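Local coordinates for protein ATP-dependent DNA helicase (Mycobacterium smegmatis, PDB 5V9X) that probably couples ATP hydrolysis to 3'-to-5' movement along single-stranded DNA, unwinding RNA:DNA hybrids as a member of a distinctive family of bacterial helicases, at residues A[31-36]-A[80-85]; A[298-303]-A[354-359]; A[684-689]-A[856-861]. One frame throughout, in Å; residues are numbered along the deposited sequence.

Contact 1 of 3, residues A[31-36]-A[80-85]; sequences GRFSAL and FLWAID
D85 and W82 each carry CG opposite their own backbone nitrogen (chi1 -169° and -179°), and from one helix these torsions send a carboxylate to S34 and an indole to the ring of F33. The helix, 75-88, begins at the end of what looks like the P-loop (Walker A) in the first RecA-like domain of this helicase. Facing it is the turn that starts helix 35-44, with S34 at the N-cap position. The example illustrates how an acid on a neighbouring helix can hold a helix start. D85 OD2 accepts the backbone N-H of S34, at 2.9 Å from S34 N, on its syn side but tilted out of the carboxylate plane. D85 OD1 turns its syn lone pair to S34 OG at 2.5 Å and is also hydrogen-bonded to the hydroxyl group of T37, in the first turn of the helix. The carboxylate is buried, and the start of helix 35-44 would probably help to keep it ionised. Beside this polar grip, F33 fills the angle between L81 and W82. The edge of W82 meets the face of F33 in a T-shaped pair, with ring centroids 5.3 Å apart and planes at 71°, while D85 CB sits at the rim of the same phenyl ring. L81 adds an off-centre CH-pi contact, its CD2 4.2 Å from the centroid of the F33 ring. W56 of helix 50-60 makes a further edge-to-face pair with F33, and L81 also leans on F41. Before the phenylalanine in sequence, R32 CB comes to 3.7 Å from W82 CZ3.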
loop_
_atom_site.group_PDB
_atom_site.type_symbol
_atom_site.label_atom_id
_atom_site.label_comp_id
_atom_site.label_asym_id
_atom_site.label_seq_id
_atom_site.Cartn_x
_atom_site.Cartn_y
_atom_site.Cartn_z
ATOM N N GLY A 31 8.389 -21.995 -29.928
ATOM C CA GLY A 31 9.148 -22.027 -31.166
ATOM C C GLY A 31 10.142 -20.894 -31.312
ATOM O O GLY A 31 11.143 -21.050 -32.020
ATOM N N ARG A 32 9.894 -19.763 -30.652
ATOM C CA ARG A 32 10.822 -18.640 -30.726
ATOM C C ARG A 32 12.142 -18.962 -30.038
ATOM O O ARG A 32 13.212 -18.577 -30.523
ATOM C CB ARG A 32 10.182 -17.403 -30.096
ATOM C CG ARG A 32 8.772 -17.129 -30.584
ATOM C CD ARG A 32 8.062 -16.082 -29.741
ATOM N NE ARG A 32 6.786 -15.699 -30.342
ATOM C CZ ARG A 32 5.600 -16.150 -29.944
ATOM N NH1 ARG A 32 5.513 -17.001 -28.931
ATOM N NH2 ARG A 32 4.497 -15.746 -30.561
ATOM N N PHE A 33 12.086 -19.667 -28.911
ATOM C CA PHE A 33 13.263 -19.906 -28.092
ATOM C C PHE A 33 14.207 -20.897 -28.771
ATOM O O PHE A 33 13.879 -21.532 -29.778
ATOM C CB PHE A 33 12.856 -20.434 -26.715
ATOM C CG PHE A 33 11.915 -19.528 -25.968
ATOM C CD1 PHE A 33 10.562 -19.510 -26.266
ATOM C CD2 PHE A 33 12.382 -18.708 -24.953
ATOM C CE1 PHE A 33 9.696 -18.682 -25.579
ATOM C CE2 PHE A 33 11.518 -17.879 -24.259
ATOM C CZ PHE A 33 10.173 -17.868 -24.573
ATOM N N SER A 34 15.400 -21.027 -28.193
ATOM C CA SER A 34 16.359 -22.010 -28.666
ATOM C C SER A 34 15.844 -23.421 -28.384
ATOM O O SER A 34 14.849 -23.624 -27.682
ATOM C CB SER A 34 17.718 -21.792 -28.002
ATOM O OG SER A 34 17.633 -21.955 -26.596
ATOM N N ALA A 35 16.536 -24.411 -28.949
ATOM C CA ALA A 35 16.118 -25.795 -28.753
ATOM C C ALA A 35 16.270 -26.220 -27.296
ATOM O O ALA A 35 15.443 -26.978 -26.776
ATOM C CB ALA A 35 16.912 -26.722 -29.672
ATOM N N LEU A 36 17.313 -25.734 -26.617
ATOM C CA LEU A 36 17.561 -26.148 -25.239
ATOM C C LEU A 36 16.475 -25.640 -24.299
ATOM O O LEU A 36 15.900 -26.413 -23.524
ATOM C CB LEU A 36 18.935 -25.660 -24.781
ATOM C CG LEU A 36 20.158 -26.170 -25.542
ATOM C CD1 LEU A 36 21.425 -25.689 -24.856
ATOM C CD2 LEU A 36 20.144 -27.688 -25.661
ATOM N N PHE A 80 10.867 -13.637 -17.507
ATOM C CA PHE A 80 12.270 -14.017 -17.406
ATOM C C PHE A 80 12.758 -14.897 -18.549
ATOM O O PHE A 80 13.900 -14.736 -18.989
ATOM C CB PHE A 80 12.529 -14.739 -16.078
ATOM C CG PHE A 80 12.961 -13.828 -14.964
ATOM C CD1 PHE A 80 14.270 -13.380 -14.887
ATOM C CD2 PHE A 80 12.063 -13.427 -13.988
ATOM C CE1 PHE A 80 14.675 -12.544 -13.863
ATOM C CE2 PHE A 80 12.461 -12.591 -12.960
ATOM C CZ PHE A 80 13.768 -12.149 -12.897
ATOM N N LEU A 81 11.920 -15.812 -19.053
ATOM C CA LEU A 81 12.430 -16.913 -19.870
ATOM C C LEU A 81 13.096 -16.418 -21.148
ATOM O O LEU A 81 14.137 -16.950 -21.554
ATOM C CB LEU A 81 11.306 -17.892 -20.208
ATOM C CG LEU A 81 11.813 -19.213 -20.794
ATOM C CD1 LEU A 81 12.632 -19.970 -19.757
ATOM C CD2 LEU A 81 10.668 -20.065 -21.313
ATOM N N TRP A 82 12.514 -15.413 -21.805
ATOM C CA TRP A 82 13.118 -14.906 -23.032
ATOM C C TRP A 82 14.496 -14.317 -22.761
ATOM O O TRP A 82 15.451 -14.570 -23.503
ATOM C CB TRP A 82 12.214 -13.866 -23.693
ATOM C CG TRP A 82 12.805 -13.349 -24.966
ATOM C CD1 TRP A 82 13.437 -12.155 -25.152
ATOM C CD2 TRP A 82 12.850 -14.029 -26.227
ATOM N NE1 TRP A 82 13.860 -12.042 -26.455
ATOM C CE2 TRP A 82 13.512 -13.179 -27.136
ATOM C CE3 TRP A 82 12.388 -15.269 -26.677
ATOM C CZ2 TRP A 82 13.721 -13.530 -28.468
ATOM C CZ3 TRP A 82 12.598 -15.615 -28.001
ATOM C CH2 TRP A 82 13.258 -14.749 -28.880
ATOM N N ALA A 83 14.617 -13.521 -21.696
ATOM C CA ALA A 83 15.924 -12.998 -21.315
ATOM C C ALA A 83 16.870 -14.125 -20.921
ATOM O O ALA A 83 18.073 -14.065 -21.206
ATOM C CB ALA A 83 15.775 -11.994 -20.172
ATOM N N ILE A 84 16.343 -15.165 -20.268
ATOM C CA ILE A 84 17.164 -16.319 -19.914
ATOM C C ILE A 84 17.640 -17.037 -21.169
ATOM O O ILE A 84 18.795 -17.474 -21.253
ATOM C CB ILE A 84 16.380 -17.265 -18.985
ATOM C CG1 ILE A 84 16.107 -16.591 -17.640
ATOM C CG2 ILE A 84 17.134 -18.573 -18.784
ATOM C CD1 ILE A 84 15.115 -17.339 -16.778
ATOM N N ASP A 85 16.761 -17.168 -22.165
ATOM C CA ASP A 85 17.142 -17.848 -23.399
ATOM C C ASP A 85 18.261 -17.103 -24.113
ATOM O O ASP A 85 19.193 -17.724 -24.638
ATOM C CB ASP A 85 15.922 -18.001 -24.309
ATOM C CG ASP A 85 16.184 -18.924 -25.481
ATOM O OD1 ASP A 85 16.749 -20.016 -25.261
ATOM O OD2 ASP A 85 15.821 -18.567 -26.621
#

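Contact 2 of 3, residues A[298-303]-A[354-359]; sequences NSRRLA and AHHGSV. With nucleotides of chain B.
H356 touches helix 300-318 just past the end of strand 352-355, its imidazole brought against R300 by a chi1 of 55° that sets CG between the backbone N and the carbonyl carbon. R300 CB lies over one face of the ring, 4.0 Å from the H356 centroid and 17° off the normal, and A303 CB approaches the same imidazole obliquely. The rotation of the ring is fixed at both nitrogens: H356 ND1 accepts from S358 N at 3.1 Å, and H356 NE2 is hydrogen-bonded to E304. G357 comes next, and its backbone N donates to OP1 of DT8 of chain B at 2.6 Å. R300 NH1 reaches the other oxygen of that phosphate, OP2 of DT8 of chain B, at 2.9 Å. This is the backbone grip on the tracking strand by the second RecA-like domain, and residues 298-303 probably belong to motif IV of superfamily 2 helicases. At the helix start, R300 N gives an almost straight bond (171°) to OP1 of DC7 of chain B, 3.0 Å away, so one arginine spans two successive phosphates. S358 follows, its OG over one face of the R300 guanidinium without a hydrogen bond, while O5' of DC7 of chain B lies over the opposite face. V359 completes the type I turn from H356 and sets CG2 over the centre of the imidazole, on the face away from R300 CB.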
loop_
_atom_site.group_PDB
_atom_site.type_symbol
_atom_site.label_atom_id
_atom_site.label_comp_id
_atom_site.label_asym_id
_atom_site.label_seq_id
_atom_site.Cartn_x
_atom_site.Cartn_y
_atom_site.Cartn_z
ATOM N N ASN A 298 -2.623 -7.003 10.361
ATOM C CA ASN A 298 -2.478 -5.662 9.811
ATOM C C ASN A 298 -1.510 -4.783 10.601
ATOM O O ASN A 298 -1.470 -3.571 10.365
ATOM C CB ASN A 298 -3.848 -4.980 9.719
ATOM C CG ASN A 298 -4.740 -5.606 8.662
ATOM O OD1 ASN A 298 -4.269 -6.339 7.792
ATOM N ND2 ASN A 298 -6.033 -5.313 8.726
ATOM N N SER A 299 -0.735 -5.350 11.521
ATOM C CA SER A 299 0.301 -4.591 12.208
ATOM C C SER A 299 1.355 -5.563 12.716
ATOM O O SER A 299 1.115 -6.769 12.825
ATOM C CB SER A 299 -0.269 -3.757 13.362
ATOM O OG SER A 299 -0.612 -4.575 14.467
ATOM N N ARG A 300 2.534 -5.017 13.023
ATOM C CA ARG A 300 3.616 -5.850 13.534
ATOM C C ARG A 300 3.334 -6.310 14.959
ATOM O O ARG A 300 3.575 -7.474 15.299
ATOM C CB ARG A 300 4.941 -5.092 13.468
ATOM C CG ARG A 300 5.382 -4.722 12.059
ATOM C CD ARG A 300 6.756 -4.068 12.074
ATOM N NE ARG A 300 6.736 -2.753 12.712
ATOM C CZ ARG A 300 6.905 -1.605 12.062
ATOM N NH1 ARG A 300 7.117 -1.608 10.753
ATOM N NH2 ARG A 300 6.870 -0.456 12.720
ATOM N N ARG A 301 2.821 -5.413 15.807
ATOM C CA ARG A 301 2.534 -5.783 17.190
ATOM C C ARG A 301 1.500 -6.899 17.263
ATOM O O ARG A 301 1.624 -7.815 18.083
ATOM C CB ARG A 301 2.068 -4.560 17.982
ATOM C CG ARG A 301 3.206 -3.719 18.549
ATOM C CD ARG A 301 2.688 -2.550 19.376
ATOM N NE ARG A 301 1.992 -1.561 18.557
ATOM C CZ ARG A 301 1.387 -0.479 19.039
ATOM N NH1 ARG A 301 1.386 -0.239 20.344
ATOM N NH2 ARG A 301 0.779 0.364 18.215
ATOM N N LEU A 302 0.473 -6.845 16.412
ATOM C CA LEU A 302 -0.525 -7.911 16.408
ATOM C C LEU A 302 0.075 -9.227 15.929
ATOM O O LEU A 302 -0.302 -10.299 16.414
ATOM C CB LEU A 302 -1.719 -7.520 15.542
ATOM C CG LEU A 302 -2.910 -8.484 15.587
ATOM C CD1 LEU A 302 -3.537 -8.503 16.973
ATOM C CD2 LEU A 302 -3.944 -8.126 14.532
ATOM N N ALA A 303 1.010 -9.165 14.976
ATOM C CA ALA A 303 1.668 -10.377 14.495
ATOM C C ALA A 303 2.490 -11.034 15.601
ATOM O O ALA A 303 2.440 -12.256 15.786
ATOM C CB ALA A 303 2.545 -10.051 13.287
ATOM N N ALA A 354 6.819 -15.490 13.609
ATOM C CA ALA A 354 6.512 -14.175 13.068
ATOM C C ALA A 354 7.405 -13.834 11.881
ATOM O O ALA A 354 8.555 -14.272 11.790
ATOM C CB ALA A 354 6.665 -13.105 14.150
ATOM N N HIS A 355 6.856 -13.039 10.964
ATOM C CA HIS A 355 7.618 -12.464 9.861
ATOM C C HIS A 355 7.108 -11.053 9.618
ATOM O O HIS A 355 5.937 -10.871 9.271
ATOM C CB HIS A 355 7.494 -13.303 8.584
ATOM C CG HIS A 355 8.509 -12.959 7.537
ATOM N ND1 HIS A 355 8.358 -11.897 6.671
ATOM C CD2 HIS A 355 9.693 -13.535 7.221
ATOM C CE1 HIS A 355 9.404 -11.835 5.866
ATOM N NE2 HIS A 355 10.229 -12.818 6.179
ATOM N N HIS A 356 7.974 -10.064 9.810
ATOM C CA HIS A 356 7.648 -8.671 9.514
ATOM C C HIS A 356 8.948 -7.872 9.504
ATOM O O HIS A 356 10.034 -8.409 9.745
ATOM C CB HIS A 356 6.633 -8.099 10.509
ATOM C CG HIS A 356 7.048 -8.217 11.942
ATOM N ND1 HIS A 356 7.921 -7.335 12.541
ATOM C CD2 HIS A 356 6.694 -9.106 12.899
ATOM C CE1 HIS A 356 8.091 -7.679 13.806
ATOM N NE2 HIS A 356 7.357 -8.750 14.049
ATOM N N GLY A 357 8.819 -6.571 9.229
ATOM C CA GLY A 357 9.990 -5.735 9.016
ATOM C C GLY A 357 10.910 -5.635 10.219
ATOM O O GLY A 357 12.123 -5.477 10.060
ATOM N N SER A 358 10.358 -5.718 11.428
ATOM C CA SER A 358 11.175 -5.586 12.629
ATOM C C SER A 358 11.833 -6.893 13.054
ATOM O O SER A 358 12.653 -6.882 13.978
ATOM C CB SER A 358 10.333 -5.029 13.777
ATOM O OG SER A 358 9.964 -3.684 13.522
ATOM N N VAL A 359 11.489 -8.013 12.418
ATOM C CA VAL A 359 12.235 -9.248 12.622
ATOM C C VAL A 359 13.597 -9.111 11.954
ATOM O O VAL A 359 13.726 -8.491 10.890
ATOM C CB VAL A 359 11.446 -10.444 12.059
ATOM C CG1 VAL A 359 12.200 -11.746 12.269
ATOM C CG2 VAL A 359 10.064 -10.518 12.692
ATOM P P DT B 8 6.542 -4.312 7.519
ATOM O OP1 DT B 8 6.859 -5.737 7.745
ATOM O OP2 DT B 8 7.099 -3.288 8.430
ATOM O "O5'" DT B 8 6.950 -3.920 6.024
ATOM C "C5'" DT B 8 6.308 -4.555 4.923
ATOM C "C4'" DT B 8 6.508 -3.755 3.648
ATOM O "O4'" DT B 8 5.725 -2.550 3.696
ATOM C "C3'" DT B 8 7.934 -3.286 3.406
ATOM O "O3'" DT B 8 8.597 -4.213 2.566
ATOM C "C2'" DT B 8 7.770 -1.914 2.717
ATOM C "C1'" DT B 8 6.262 -1.644 2.770
ATOM N N1 DT B 8 5.911 -0.261 3.205
ATOM C C2 DT B 8 5.303 0.589 2.311
ATOM O O2 DT B 8 5.030 0.271 1.169
ATOM N N3 DT B 8 5.021 1.833 2.807
ATOM C C4 DT B 8 5.283 2.304 4.082
ATOM O O4 DT B 8 4.991 3.443 4.434
ATOM C C5 DT B 8 5.924 1.361 4.968
ATOM C C7 DT B 8 6.257 1.756 6.375
ATOM C C6 DT B 8 6.203 0.139 4.492
ATOM P P DC B 7 2.510 -1.240 11.367
ATOM O OP1 DC B 7 2.660 -2.107 12.554
ATOM O OP2 DC B 7 2.992 0.156 11.407
ATOM O "O5'" DC B 7 3.193 -1.973 10.138
ATOM C "C5'" DC B 7 2.515 -3.052 9.520
ATOM C "C4'" DC B 7 2.854 -3.117 8.049
ATOM O "O4'" DC B 7 2.175 -2.064 7.347
ATOM C "C3'" DC B 7 4.330 -2.919 7.736
ATOM O "O3'" DC B 7 4.942 -4.178 7.524
ATOM C "C2'" DC B 7 4.341 -2.061 6.459
ATOM C "C1'" DC B 7 2.863 -1.838 6.149
ATOM N N1 DC B 7 2.569 -0.460 5.679
ATOM C C2 DC B 7 2.221 -0.246 4.343
ATOM O O2 DC B 7 2.153 -1.216 3.577
ATOM N N3 DC B 7 1.964 1.018 3.925
ATOM C C4 DC B 7 2.052 2.034 4.785
ATOM N N4 DC B 7 1.789 3.264 4.329
ATOM C C5 DC B 7 2.411 1.834 6.150
ATOM C C6 DC B 7 2.659 0.585 6.550
ATOM P P DG B 6 -1.841 2.449 14.733
ATOM O OP1 DG B 6 -0.782 2.254 15.749
ATOM O OP2 DG B 6 -1.930 3.731 13.997
ATOM O "O5'" DG B 6 -1.725 1.291 13.655
ATOM C "C5'" DG B 6 -0.686 1.303 12.725
ATOM C "C4'" DG B 6 -0.818 0.120 11.800
ATOM O "O4'" DG B 6 -2.063 0.211 11.074
ATOM C "C3'" DG B 6 0.289 0.002 10.763
ATOM O "O3'" DG B 6 0.962 -1.224 10.946
ATOM C "C2'" DG B 6 -0.440 0.067 9.410
ATOM C "C1'" DG B 6 -1.875 -0.286 9.777
ATOM N N9 DG B 6 -2.892 0.319 8.908
ATOM C C8 DG B 6 -4.074 0.899 9.309
ATOM N N7 DG B 6 -4.794 1.355 8.323
ATOM C C5 DG B 6 -4.049 1.058 7.188
ATOM C C6 DG B 6 -4.328 1.313 5.823
ATOM O O6 DG B 6 -5.320 1.872 5.332
ATOM N N1 DG B 6 -3.308 0.849 4.993
ATOM C C2 DG B 6 -2.165 0.218 5.427
ATOM N N2 DG B 6 -1.295 -0.159 4.479
ATOM N N3 DG B 6 -1.893 -0.029 6.702
ATOM C C4 DG B 6 -2.874 0.417 7.528
#

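Contact 3 of 3, residues A[684-689]-A[856-861]; sequences TFVVER and VEVETA
Strands 684-691 and 854-859 pair in parallel at one margin of a mixed sheet in the DEAD/H associated region, where 854-859 is the outermost strand in the chain and 684-691 has strand 697-702 on its other side. The pairing shows how a parallel ladder is built from alternate residues of each strand. V687 and R689 use both N and O toward the partner: V687 N donates to V856 O at 2.7 Å, V687 O accepts from V858 N at 3.0 Å, and R689 repeats the pattern with V858 O and T860 N. An earlier bond, from V856 N to F685 O, is more bent. Between these rungs the CA-H groups of V686, E857, E688 and E859 point to carbonyl oxygens of the opposite strand.

One face carries V686, E688 and V858, the other V687, R689, E857 and E859. On the first, V686 CG1 meets V858 CG1 at 3.9 Å, and T676 of helix 661-676 packs against both valines. The extended chain of E688 rises beside them, and its OE2 accepts from T860 OG1 at 2.9 Å on the anti side; E688 OE1 is taken by S864, so the carboxylate is held at both oxygens. On the other face R689, bent at chi3 (53°), brings NH2 to 3.4 Å from E859 OE1, a weak salt bridge whose guanidinium and carboxylate planes stand 78° apart. E857 OE1 lies farther off, 4.2 Å from R689 NH1. With helix 661-676 against the face of V686 and V858, the pair adds a parallel edge strand to an otherwise antiparallel sheet, giving a mixed alpha/beta sheet.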
loop_
_atom_site.group_PDB
_atom_site.type_symbol
_atom_site.label_atom_id
_atom_site.label_comp_id
_atom_site.label_asym_id
_atom_site.label_seq_id
_atom_site.Cartn_x
_atom_site.Cartn_y
_atom_site.Cartn_z
ATOM N N THR A 684 -28.690 6.484 1.610
ATOM C CA THR A 684 -29.267 7.145 2.777
ATOM C C THR A 684 -28.191 7.331 3.836
ATOM O O THR A 684 -27.633 6.349 4.335
ATOM C CB THR A 684 -30.439 6.341 3.362
ATOM O OG1 THR A 684 -29.934 5.206 4.077
ATOM C CG2 THR A 684 -31.373 5.851 2.265
ATOM N N PHE A 685 -27.900 8.586 4.174
ATOM C CA PHE A 685 -27.092 8.904 5.341
ATOM C C PHE A 685 -28.005 9.071 6.549
ATOM O O PHE A 685 -29.169 9.459 6.419
ATOM C CB PHE A 685 -26.284 10.191 5.135
ATOM C CG PHE A 685 -25.236 10.104 4.056
ATOM C CD1 PHE A 685 -24.895 8.892 3.480
ATOM C CD2 PHE A 685 -24.580 11.250 3.628
ATOM C CE1 PHE A 685 -23.929 8.828 2.491
ATOM C CE2 PHE A 685 -23.614 11.192 2.644
ATOM C CZ PHE A 685 -23.287 9.981 2.074
ATOM N N VAL A 686 -27.469 8.780 7.730
ATOM C CA VAL A 686 -28.212 8.917 8.978
ATOM C C VAL A 686 -27.452 9.866 9.892
ATOM O O VAL A 686 -26.274 9.635 10.196
ATOM C CB VAL A 686 -28.437 7.564 9.668
ATOM C CG1 VAL A 686 -29.046 7.777 11.048
ATOM C CG2 VAL A 686 -29.337 6.681 8.820
ATOM N N VAL A 687 -28.124 10.923 10.333
ATOM C CA VAL A 687 -27.587 11.841 11.327
ATOM C C VAL A 687 -28.214 11.478 12.666
ATOM O O VAL A 687 -29.428 11.613 12.855
ATOM C CB VAL A 687 -27.855 13.304 10.950
ATOM C CG1 VAL A 687 -27.442 14.221 12.083
ATOM C CG2 VAL A 687 -27.104 13.655 9.674
ATOM N N GLU A 688 -27.388 11.009 13.596
ATOM C CA GLU A 688 -27.842 10.507 14.884
ATOM C C GLU A 688 -27.396 11.460 15.981
ATOM O O GLU A 688 -26.242 11.895 15.997
ATOM C CB GLU A 688 -27.295 9.102 15.139
ATOM C CG GLU A 688 -27.606 8.552 16.514
ATOM C CD GLU A 688 -27.193 7.105 16.658
ATOM O OE1 GLU A 688 -26.729 6.516 15.659
ATOM O OE2 GLU A 688 -27.333 6.556 17.769
ATOM N N ARG A 689 -28.310 11.777 16.894
ATOM C CA ARG A 689 -28.036 12.720 17.967
ATOM C C ARG A 689 -28.430 12.118 19.308
ATOM O O ARG A 689 -29.455 11.439 19.421
ATOM C CB ARG A 689 -28.781 14.042 17.747
ATOM C CG ARG A 689 -28.444 15.117 18.764
ATOM C CD ARG A 689 -29.181 16.422 18.494
ATOM N NE ARG A 689 -30.625 16.229 18.371
ATOM C CZ ARG A 689 -31.276 16.201 17.213
ATOM N NH1 ARG A 689 -30.613 16.356 16.075
ATOM N NH2 ARG A 689 -32.590 16.019 17.190
ATOM N N VAL A 856 -31.441 11.391 6.975
ATOM C CA VAL A 856 -32.427 11.149 8.021
ATOM C C VAL A 856 -31.872 11.659 9.343
ATOM O O VAL A 856 -30.752 11.305 9.729
ATOM C CB VAL A 856 -32.787 9.655 8.124
ATOM C CG1 VAL A 856 -33.767 9.417 9.261
ATOM C CG2 VAL A 856 -33.358 9.150 6.803
ATOM N N GLU A 857 -32.650 12.495 10.031
ATOM C CA GLU A 857 -32.330 12.909 11.390
ATOM C C GLU A 857 -33.054 12.001 12.371
ATOM O O GLU A 857 -34.251 11.737 12.215
ATOM C CB GLU A 857 -32.734 14.362 11.643
ATOM C CG GLU A 857 -32.273 15.347 10.595
ATOM C CD GLU A 857 -32.435 16.788 11.046
ATOM O OE1 GLU A 857 -32.332 17.045 12.265
ATOM O OE2 GLU A 857 -32.670 17.663 10.184
ATOM N N VAL A 858 -32.332 11.528 13.380
ATOM C CA VAL A 858 -32.912 10.703 14.431
ATOM C C VAL A 858 -32.217 11.035 15.743
ATOM O O VAL A 858 -31.007 11.283 15.774
ATOM C CB VAL A 858 -32.807 9.197 14.099
ATOM C CG1 VAL A 858 -31.350 8.762 13.982
ATOM C CG2 VAL A 858 -33.547 8.360 15.137
ATOM N N GLU A 859 -32.993 11.075 16.821
ATOM C CA GLU A 859 -32.465 11.248 18.165
ATOM C C GLU A 859 -32.623 9.939 18.925
ATOM O O GLU A 859 -33.719 9.371 18.971
ATOM C CB GLU A 859 -33.177 12.384 18.903
ATOM C CG GLU A 859 -32.736 12.537 20.350
ATOM C CD GLU A 859 -33.259 13.805 20.993
ATOM O OE1 GLU A 859 -33.522 14.781 20.257
ATOM O OE2 GLU A 859 -33.407 13.827 22.233
ATOM N N THR A 860 -31.528 9.464 19.508
ATOM C CA THR A 860 -31.504 8.200 20.224
ATOM C C THR A 860 -31.250 8.442 21.706
ATOM O O THR A 860 -30.595 9.414 22.091
ATOM C CB THR A 860 -30.430 7.267 19.656
ATOM O OG1 THR A 860 -29.221 8.006 19.435
ATOM C CG2 THR A 860 -30.894 6.661 18.339
ATOM N N ALA A 861 -31.791 7.549 22.538
ATOM C CA ALA A 861 -31.543 7.630 23.973
ATOM C C ALA A 861 -30.161 7.109 24.333
ATOM O O ALA A 861 -29.557 7.578 25.305
ATOM C CB ALA A 861 -32.615 6.852 24.737
#

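The three contacts follow one another along the chain without touching, and they lie in three parts of one helicase. Contact 1 lies nearer the nucleotide: the side chain of L81 is about 9 Å from the bound ATP analogue, while the nearest atom of contact 1 is about 16 Å from the DNA. Contact 2 holds the DNA phosphates directly; its centre is about 40 Å from that of contact 1, with nearest atoms about 19 Å apart. Contact 3, at 684-689 and 856-861, lies across the chain's centre from contact 1, about 65 Å between centres. It is also about 40 Å from contact 2 by centres, yet its nearest atom is about 11 Å from the DNA.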